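Local coordinates for substrate-binding protein (Synechococcus sp., PDB 6WPN) that probably binds an oligosaccharide or a related sugar in the periplasm of a marine cyanobacterium as the capture component of a transport system, at residues Leu197-Gln202 with Ala226-Leu231; Glu240-Gly245 with Gln398-Met403. All coordinates share one frame; numbering follows the deposited sequence.

Contact 1 of 2, residues Leu197-Gln202 with Ala226-Leu231; sequences LESFVQ and AFWTDL
Ser199 and Phe200, in the final turn of helix 195-202, meet Trp228 of helix 219-233 while the two backbones keep well apart: the nearest pair of CA atoms, those of Phe200 and Phe227, is separated by 9.9 Å. The gap is crossed mainly by the indole of Trp228. It presents the edge of its ring to Ser199, whose OG lies near the indole plane, 3.2 Å from Trp228 NE1. The resulting N-H to OG hydrogen bond is weak and bent, with an angle of 130° at the hydrogen. Alongside it, Ser199 CB rests 3.9 Å from Trp228 CZ2. The stronger partner of the hydroxyl is the carbonyl of Leu196 in its own helix; a chi1 of 78° folds OG toward that helix and still leaves it facing the indole. The indole N-H thus adds a weak second contact to an oxygen already held within its own helix.

Phe200 comes in obliquely beside NE1, its CE1 lying 4.0 Å from Trp228 CD1. The phenyl and the five-membered ring are inclined by only 23°, yet they are slid so far apart that they barely overlap. Within its own helix, Trp228 is backed by Phe227, whose CD1 sits over the centre of one indole face. Trp165 and Phe225 extend the aromatic cluster by meeting Trp228 and Phe200, respectively, with steeply inclined rings. Together these groups form a buried helix-helix interface, knit by aromatic rings, in what is probably the second lobe of the bilobal fold of extracellular solute-binding proteins.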
ATOM      1  N   LEU A 197      -5.180  -9.656   2.088  1.00 45.34           N
ATOM      2  CA  LEU A 197      -4.219 -10.202   3.039  1.00 46.48           C
ATOM      3  C   LEU A 197      -4.086  -9.302   4.258  1.00 46.75           C
ATOM      4  O   LEU A 197      -3.908  -9.786   5.380  1.00 56.27           O
ATOM      5  CB  LEU A 197      -2.861 -10.392   2.366  1.00 46.34           C
ATOM      6  CG  LEU A 197      -1.862 -11.244   3.147  1.00 41.31           C
ATOM      7  CD1 LEU A 197      -2.383 -12.669   3.272  1.00 40.94           C
ATOM      8  CD2 LEU A 197      -0.506 -11.224   2.475  1.00 41.97           C
ATOM      9  N   GLU A 198      -4.145  -7.985   4.054  1.00 53.46           N
ATOM     10  CA  GLU A 198      -4.101  -7.068   5.187  1.00 53.81           C
ATOM     11  C   GLU A 198      -5.337  -7.211   6.070  1.00 51.83           C
ATOM     12  O   GLU A 198      -5.242  -7.077   7.297  1.00 47.52           O
ATOM     13  CB  GLU A 198      -3.947  -5.630   4.693  1.00 58.50           C
ATOM     14  CG  GLU A 198      -2.591  -5.336   4.057  1.00 65.11           C
ATOM     15  CD  GLU A 198      -2.607  -4.097   3.177  1.00 67.35           C
ATOM     16  OE1 GLU A 198      -3.702  -3.541   2.957  1.00 61.63           O
ATOM     17  OE2 GLU A 198      -1.525  -3.673   2.719  1.00 69.01           O
ATOM     18  N   SER A 199      -6.502  -7.489   5.472  1.00 39.65           N
ATOM     19  CA  SER A 199      -7.698  -7.702   6.283  1.00 42.08           C
ATOM     20  C   SER A 199      -7.544  -8.930   7.168  1.00 47.99           C
ATOM     21  O   SER A 199      -8.023  -8.946   8.310  1.00 43.72           O
ATOM     22  CB  SER A 199      -8.936  -7.849   5.402  1.00 39.95           C
ATOM     23  OG  SER A 199      -8.994  -9.143   4.831  1.00 45.74           O
ATOM     24  N   PHE A 200      -6.880  -9.971   6.654  1.00 54.00           N
ATOM     25  CA  PHE A 200      -6.569 -11.134   7.477  1.00 44.85           C
ATOM     26  C   PHE A 200      -5.801 -10.716   8.719  1.00 43.53           C
ATOM     27  O   PHE A 200      -6.143 -11.110   9.841  1.00 43.86           O
ATOM     28  CB  PHE A 200      -5.770 -12.163   6.666  1.00 46.10           C
ATOM     29  CG  PHE A 200      -6.616 -13.033   5.768  1.00 47.77           C
ATOM     30  CD1 PHE A 200      -7.135 -12.543   4.585  1.00 52.55           C
ATOM     31  CD2 PHE A 200      -6.879 -14.348   6.104  1.00 61.78           C
ATOM     32  CE1 PHE A 200      -7.912 -13.338   3.760  1.00 53.35           C
ATOM     33  CE2 PHE A 200      -7.657 -15.148   5.280  1.00 63.35           C
ATOM     34  CZ  PHE A 200      -8.171 -14.638   4.106  1.00 52.83           C
ATOM     35  N   VAL A 201      -4.764  -9.895   8.540  1.00 44.75           N
ATOM     36  CA  VAL A 201      -3.981  -9.441   9.684  1.00 52.37           C
ATOM     37  C   VAL A 201      -4.842  -8.597  10.620  1.00 54.38           C
ATOM     38  O   VAL A 201      -4.730  -8.702  11.845  1.00 64.15           O
ATOM     39  CB  VAL A 201      -2.734  -8.674   9.209  1.00 55.45           C
ATOM     40  CG1 VAL A 201      -1.900  -8.230  10.402  1.00 50.34           C
ATOM     41  CG2 VAL A 201      -1.914  -9.532   8.260  1.00 56.72           C
ATOM     42  N   GLN A 202      -5.720  -7.754  10.059  1.00 47.96           N
ATOM     43  CA  GLN A 202      -6.595  -6.937  10.900  1.00 44.94           C
ATOM     44  C   GLN A 202      -7.625  -7.784  11.630  1.00 52.79           C
ATOM     45  O   GLN A 202      -8.096  -7.396  12.706  1.00 46.24           O
ATOM     46  CB  GLN A 202      -7.300  -5.861  10.075  1.00 40.52           C
ATOM     47  CG  GLN A 202      -6.409  -4.710   9.658  1.00 43.68           C
ATOM     48  CD  GLN A 202      -7.110  -3.734   8.732  1.00 44.26           C
ATOM     49  OE1 GLN A 202      -7.878  -4.133   7.859  1.00 46.81           O
ATOM     50  NE2 GLN A 202      -6.862  -2.445   8.933  1.00 55.66           N
ATOM     51  N   ALA A 226     -13.903 -17.964   6.106  1.00 46.39           N
ATOM     52  CA  ALA A 226     -15.360 -18.042   6.051  1.00 46.18           C
ATOM     53  C   ALA A 226     -15.978 -16.665   5.851  1.00 48.22           C
ATOM     54  O   ALA A 226     -17.003 -16.529   5.173  1.00 44.31           O
ATOM     55  CB  ALA A 226     -15.898 -18.693   7.323  1.00 45.78           C
ATOM     56  N   PHE A 227     -15.376 -15.635   6.448  1.00 41.49           N
ATOM     57  CA  PHE A 227     -15.875 -14.275   6.292  1.00 40.02           C
ATOM     58  C   PHE A 227     -15.985 -13.899   4.821  1.00 46.47           C
ATOM     59  O   PHE A 227     -17.053 -13.500   4.343  1.00 48.25           O
ATOM     60  CB  PHE A 227     -14.952 -13.304   7.036  1.00 45.50           C
ATOM     61  CG  PHE A 227     -15.347 -11.852   6.919  1.00 44.12           C
ATOM     62  CD1 PHE A 227     -14.812 -11.053   5.919  1.00 43.19           C
ATOM     63  CD2 PHE A 227     -16.230 -11.281   7.827  1.00 49.34           C
ATOM     64  CE1 PHE A 227     -15.161  -9.717   5.812  1.00 49.28           C
ATOM     65  CE2 PHE A 227     -16.581  -9.942   7.733  1.00 46.66           C
ATOM     66  CZ  PHE A 227     -16.046  -9.157   6.721  1.00 47.15           C
ATOM     67  N   TRP A 228     -14.887 -14.053   4.079  1.00 46.27           N
ATOM     68  CA  TRP A 228     -14.867 -13.637   2.682  1.00 38.46           C
ATOM     69  C   TRP A 228     -15.636 -14.606   1.796  1.00 40.82           C
ATOM     70  O   TRP A 228     -16.291 -14.189   0.835  1.00 48.61           O
ATOM     71  CB  TRP A 228     -13.422 -13.490   2.218  1.00 42.62           C
ATOM     72  CG  TRP A 228     -12.763 -12.331   2.877  1.00 43.71           C
ATOM     73  CD1 TRP A 228     -11.803 -12.368   3.844  1.00 53.91           C
ATOM     74  CD2 TRP A 228     -13.038 -10.950   2.638  1.00 40.79           C
ATOM     75  NE1 TRP A 228     -11.453 -11.091   4.216  1.00 47.14           N
ATOM     76  CE2 TRP A 228     -12.199 -10.203   3.487  1.00 42.97           C
ATOM     77  CE3 TRP A 228     -13.915 -10.271   1.784  1.00 40.28           C
ATOM     78  CZ2 TRP A 228     -12.205  -8.813   3.502  1.00 41.61           C
ATOM     79  CZ3 TRP A 228     -13.920  -8.893   1.803  1.00 35.16           C
ATOM     80  CH2 TRP A 228     -13.071  -8.179   2.654  1.00 38.54           C
ATOM     81  N   THR A 229     -15.579 -15.903   2.104  1.00 47.45           N
ATOM     82  CA  THR A 229     -16.342 -16.875   1.332  1.00 44.50           C
ATOM     83  C   THR A 229     -17.836 -16.586   1.425  1.00 51.37           C
ATOM     84  O   THR A 229     -18.533 -16.517   0.405  1.00 49.55           O
ATOM     85  CB  THR A 229     -16.045 -18.289   1.830  1.00 51.44           C
ATOM     86  OG1 THR A 229     -14.651 -18.572   1.661  1.00 51.82           O
ATOM     87  CG2 THR A 229     -16.866 -19.312   1.049  1.00 41.64           C
ATOM     88  N   ASP A 230     -18.336 -16.380   2.645  1.00 49.75           N
ATOM     89  CA  ASP A 230     -19.765 -16.158   2.845  1.00 53.07           C
ATOM     90  C   ASP A 230     -20.223 -14.843   2.219  1.00 46.37           C
ATOM     91  O   ASP A 230     -21.325 -14.765   1.667  1.00 47.44           O
ATOM     92  CB  ASP A 230     -20.090 -16.179   4.340  1.00 54.27           C
ATOM     93  CG  ASP A 230     -19.862 -17.543   4.970  1.00 65.84           C
ATOM     94  OD1 ASP A 230     -19.903 -18.560   4.243  1.00 72.61           O
ATOM     95  OD2 ASP A 230     -19.645 -17.599   6.201  1.00 71.74           O
ATOM     96  N   LEU A 231     -19.397 -13.800   2.290  1.00 39.04           N
ATOM     97  CA  LEU A 231     -19.761 -12.540   1.650  1.00 41.04           C
ATOM     98  C   LEU A 231     -19.964 -12.733   0.151  1.00 47.68           C
ATOM     99  O   LEU A 231     -20.958 -12.269  -0.419  1.00 54.46           O
ATOM    100  CB  LEU A 231     -18.690 -11.480   1.914  1.00 35.24           C
ATOM    101  CG  LEU A 231     -18.689 -10.778   3.274  1.00 40.99           C
ATOM    102  CD1 LEU A 231     -17.627  -9.696   3.298  1.00 41.60           C
ATOM    103  CD2 LEU A 231     -20.043 -10.189   3.588  1.00 46.49           C
TER

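Contact 2 of 2, residues Glu240-Gly245 with Gln398-Met403; sequences EVVSQG and QLQRAM
Val242 and Gln400 bring their side chains together at an oblique angle, where the loop 240-245 approaches helix 388-403 and the CA atoms of Val242 and Gln400 are 6.2 Å apart. The isopropyl group of Val242 faces the aliphatic part of the glutamine: Val242 CB lies 3.8 Å from Gln400 CG, and Val242 CG1 is 4.0 Å from that same carbon. With CG anti to the backbone N (chi1 -166°) and the chain extended beyond it, Gln400 runs out past the valine side chain to the loop backbone, placing its CD 3.4 Å from Val242 O. One turn further along the helix, Met403, modelled as selenomethionine, approaches the valine from another direction, its SE 4.2 Å from Val242 CG1. The valine therefore touches two residues on one flank of the helix.

A tight turn shapes the loop behind it, since the carbonyl oxygen of Glu240 accepts backbone hydrogen bonds from both Ser243 N and Gln244 N. Val241 is joined by backbone hydrogen bonds to Val188 and packs on Tyr232 of helix 219-233, which Met403 also touches. Beyond the turn, Gly245 is the N-cap of helix 246-254, while Gln398 packs against helix 409-427.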
ATOM      1  N   GLU A 240     -16.900  -9.804  -9.893  1.00 37.83           N
ATOM      2  CA  GLU A 240     -15.600  -9.680 -10.532  1.00 42.72           C
ATOM      3  C   GLU A 240     -14.472  -9.422  -9.545  1.00 38.76           C
ATOM      4  O   GLU A 240     -13.358  -9.109  -9.976  1.00 41.05           O
ATOM      5  CB  GLU A 240     -15.625  -8.573 -11.594  1.00 53.43           C
ATOM      6  CG  GLU A 240     -15.910  -7.168 -11.063  1.00 51.76           C
ATOM      7  CD  GLU A 240     -17.374  -6.767 -11.193  1.00 54.78           C
ATOM      8  OE1 GLU A 240     -18.250  -7.658 -11.147  1.00 51.56           O
ATOM      9  OE2 GLU A 240     -17.643  -5.553 -11.357  1.00 51.97           O
ATOM     10  N   VAL A 241     -14.720  -9.560  -8.238  1.00 31.31           N
ATOM     11  CA  VAL A 241     -13.608  -9.473  -7.301  1.00 33.59           C
ATOM     12  C   VAL A 241     -12.664 -10.654  -7.471  1.00 38.00           C
ATOM     13  O   VAL A 241     -11.473 -10.537  -7.163  1.00 38.68           O
ATOM     14  CB  VAL A 241     -14.089  -9.388  -5.838  1.00 35.94           C
ATOM     15  CG1 VAL A 241     -14.872  -8.099  -5.589  1.00 31.80           C
ATOM     16  CG2 VAL A 241     -14.915 -10.598  -5.474  1.00 31.18           C
ATOM     17  N   VAL A 242     -13.157 -11.784  -7.994  1.00 38.39           N
ATOM     18  CA  VAL A 242     -12.300 -12.943  -8.229  1.00 36.36           C
ATOM     19  C   VAL A 242     -11.488 -12.820  -9.504  1.00 46.58           C
ATOM     20  O   VAL A 242     -10.620 -13.665  -9.758  1.00 49.91           O
ATOM     21  CB  VAL A 242     -13.102 -14.258  -8.281  1.00 40.91           C
ATOM     22  CG1 VAL A 242     -13.806 -14.512  -6.948  1.00 32.57           C
ATOM     23  CG2 VAL A 242     -14.096 -14.239  -9.436  1.00 35.61           C
ATOM     24  N   SER A 243     -11.744 -11.802 -10.323  1.00 43.25           N
ATOM     25  CA  SER A 243     -11.070 -11.704 -11.604  1.00 52.12           C
ATOM     26  C   SER A 243     -10.521 -10.321 -11.935  1.00 48.54           C
ATOM     27  O   SER A 243      -9.733 -10.212 -12.881  1.00 52.53           O
ATOM     28  CB  SER A 243     -12.009 -12.154 -12.731  1.00 39.64           C
ATOM     29  OG  SER A 243     -13.096 -11.269 -12.852  1.00 44.13           O
ATOM     30  N   GLN A 244     -10.891  -9.275 -11.199  1.00 42.24           N
ATOM     31  CA  GLN A 244     -10.439  -7.920 -11.486  1.00 43.91           C
ATOM     32  C   GLN A 244      -9.943  -7.261 -10.205  1.00 44.50           C
ATOM     33  O   GLN A 244     -10.387  -7.594  -9.101  1.00 35.65           O
ATOM     34  CB  GLN A 244     -11.567  -7.072 -12.119  1.00 39.65           C
ATOM     35  CG  GLN A 244     -11.930  -7.498 -13.540  1.00 38.64           C
ATOM     36  CD  GLN A 244     -13.052  -6.676 -14.149  1.00 39.36           C
ATOM     37  OE1 GLN A 244     -14.054  -6.386 -13.497  1.00 46.15           O
ATOM     38  NE2 GLN A 244     -12.888  -6.301 -15.405  1.00 42.77           N
ATOM     39  N   GLY A 245      -9.015  -6.319 -10.363  1.00 49.85           N
ATOM     40  CA  GLY A 245      -8.368  -5.667  -9.247  1.00 50.52           C
ATOM     41  C   GLY A 245      -8.990  -4.332  -8.894  1.00 50.87           C
ATOM     42  O   GLY A 245     -10.130  -4.028  -9.261  1.00 45.97           O
ATOM     43  N   GLN A 398      -6.735 -20.241  -3.217  1.00 51.84           N
ATOM     44  CA  GLN A 398      -7.605 -21.167  -2.497  1.00 57.78           C
ATOM     45  C   GLN A 398      -8.894 -20.483  -2.055  1.00 47.55           C
ATOM     46  O   GLN A 398      -9.978 -21.069  -2.148  1.00 44.36           O
ATOM     47  CB  GLN A 398      -6.869 -21.761  -1.294  1.00 52.51           C
ATOM     48  CG  GLN A 398      -5.696 -22.661  -1.662  1.00 55.98           C
ATOM     49  CD  GLN A 398      -6.055 -23.699  -2.714  1.00 57.94           C
ATOM     50  OE1 GLN A 398      -7.109 -24.335  -2.649  1.00 60.03           O
ATOM     51  NE2 GLN A 398      -5.168 -23.881  -3.687  1.00 54.48           N
ATOM     52  N   LEU A 399      -8.799 -19.241  -1.580  1.00 50.82           N
ATOM     53  CA  LEU A 399     -10.006 -18.514  -1.207  1.00 50.92           C
ATOM     54  C   LEU A 399     -10.919 -18.348  -2.413  1.00 52.01           C
ATOM     55  O   LEU A 399     -12.145 -18.460  -2.298  1.00 42.13           O
ATOM     56  CB  LEU A 399      -9.640 -17.152  -0.618  1.00 39.33           C
ATOM     57  CG  LEU A 399     -10.806 -16.246  -0.211  1.00 43.97           C
ATOM     58  CD1 LEU A 399     -11.683 -16.932   0.819  1.00 39.42           C
ATOM     59  CD2 LEU A 399     -10.296 -14.928   0.332  1.00 42.50           C
ATOM     60  N   GLN A 400     -10.325 -18.150  -3.588  1.00 50.98           N
ATOM     61  CA  GLN A 400     -11.101 -18.002  -4.810  1.00 49.25           C
ATOM     62  C   GLN A 400     -11.885 -19.268  -5.129  1.00 50.65           C
ATOM     63  O   GLN A 400     -13.046 -19.197  -5.548  1.00 46.60           O
ATOM     64  CB  GLN A 400     -10.156 -17.640  -5.951  1.00 48.69           C
ATOM     65  CG  GLN A 400     -10.816 -17.136  -7.198  1.00 65.93           C
ATOM     66  CD  GLN A 400      -9.800 -16.536  -8.150  1.00 75.67           C
ATOM     67  OE1 GLN A 400      -8.860 -15.861  -7.723  1.00 69.46           O
ATOM     68  NE2 GLN A 400      -9.979 -16.784  -9.447  1.00 77.14           N
ATOM     69  N   ARG A 401     -11.274 -20.436  -4.923  1.00 47.69           N
ATOM     70  CA  ARG A 401     -11.988 -21.691  -5.133  1.00 43.53           C
ATOM     71  C   ARG A 401     -13.163 -21.836  -4.176  1.00 43.89           C
ATOM     72  O   ARG A 401     -14.188 -22.425  -4.535  1.00 49.78           O
ATOM     73  CB  ARG A 401     -11.038 -22.876  -4.966  1.00 57.17           C
ATOM     74  CG  ARG A 401      -9.887 -22.909  -5.950  1.00 46.02           C
ATOM     75  CD  ARG A 401      -8.958 -24.051  -5.610  1.00 48.22           C
ATOM     76  NE  ARG A 401      -9.578 -25.338  -5.885  1.00 51.05           N
ATOM     77  CZ  ARG A 401      -9.130 -26.496  -5.414  1.00 56.49           C
ATOM     78  NH1 ARG A 401      -8.067 -26.519  -4.624  1.00 61.97           N
ATOM     79  NH2 ARG A 401      -9.746 -27.629  -5.731  1.00 53.93           N
ATOM     80  N   ALA A 402     -13.029 -21.325  -2.953  1.00 44.58           N
ATOM     81  CA  ALA A 402     -14.114 -21.439  -1.989  1.00 52.38           C
ATOM     82  C   ALA A 402     -15.232 -20.447  -2.273  1.00 53.73           C
ATOM     83  O   ALA A 402     -16.407 -20.764  -2.052  1.00 51.65           O
ATOM     84  CB  ALA A 402     -13.583 -21.239  -0.570  1.00 43.40           C
HETATM   85  N   MSE A 403     -14.896 -19.259  -2.764  1.00 49.19           N
HETATM   86  CA  MSE A 403     -15.899 -18.252  -3.084  1.00 47.05           C
HETATM   87  C   MSE A 403     -16.762 -18.698  -4.251  1.00 46.93           C
HETATM   88  O   MSE A 403     -17.971 -18.469  -4.260  1.00 47.33           O
HETATM   89  CB  MSE A 403     -15.237 -16.915  -3.405  1.00 43.96           C
HETATM   90  CG  MSE A 403     -14.686 -16.189  -2.195  1.00 47.92           C
HETATM   91 SE   MSE A 403     -13.561 -14.700  -2.737  1.00 53.33          SE
HETATM   92  CE  MSE A 403     -14.214 -13.330  -1.504  1.00 58.84           C
TER

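Overall arrangement
Helix 219-233 carries one segment of contact 1 and packs on the helix of contact 2; the two centres lie 12 Å apart on the same side of the chain's centre. Contact 1 is complete before contact 2 opens: after Leu231 the chain finishes that helix and enters the loop 240-245, which waits more than 150 residues for its partner near the C-terminus. The sites touch directly, with Trp228 CB lying 3.9 Å from Leu399 CD2 and Thr229 also packing on Leu399 and Ala402. Helix 388-403 therefore packs against both helix 219-233 and the loop that follows it. The pair illustrates how helices and a loop, some far apart in sequence, build one mainly helical region, probably within a single lobe.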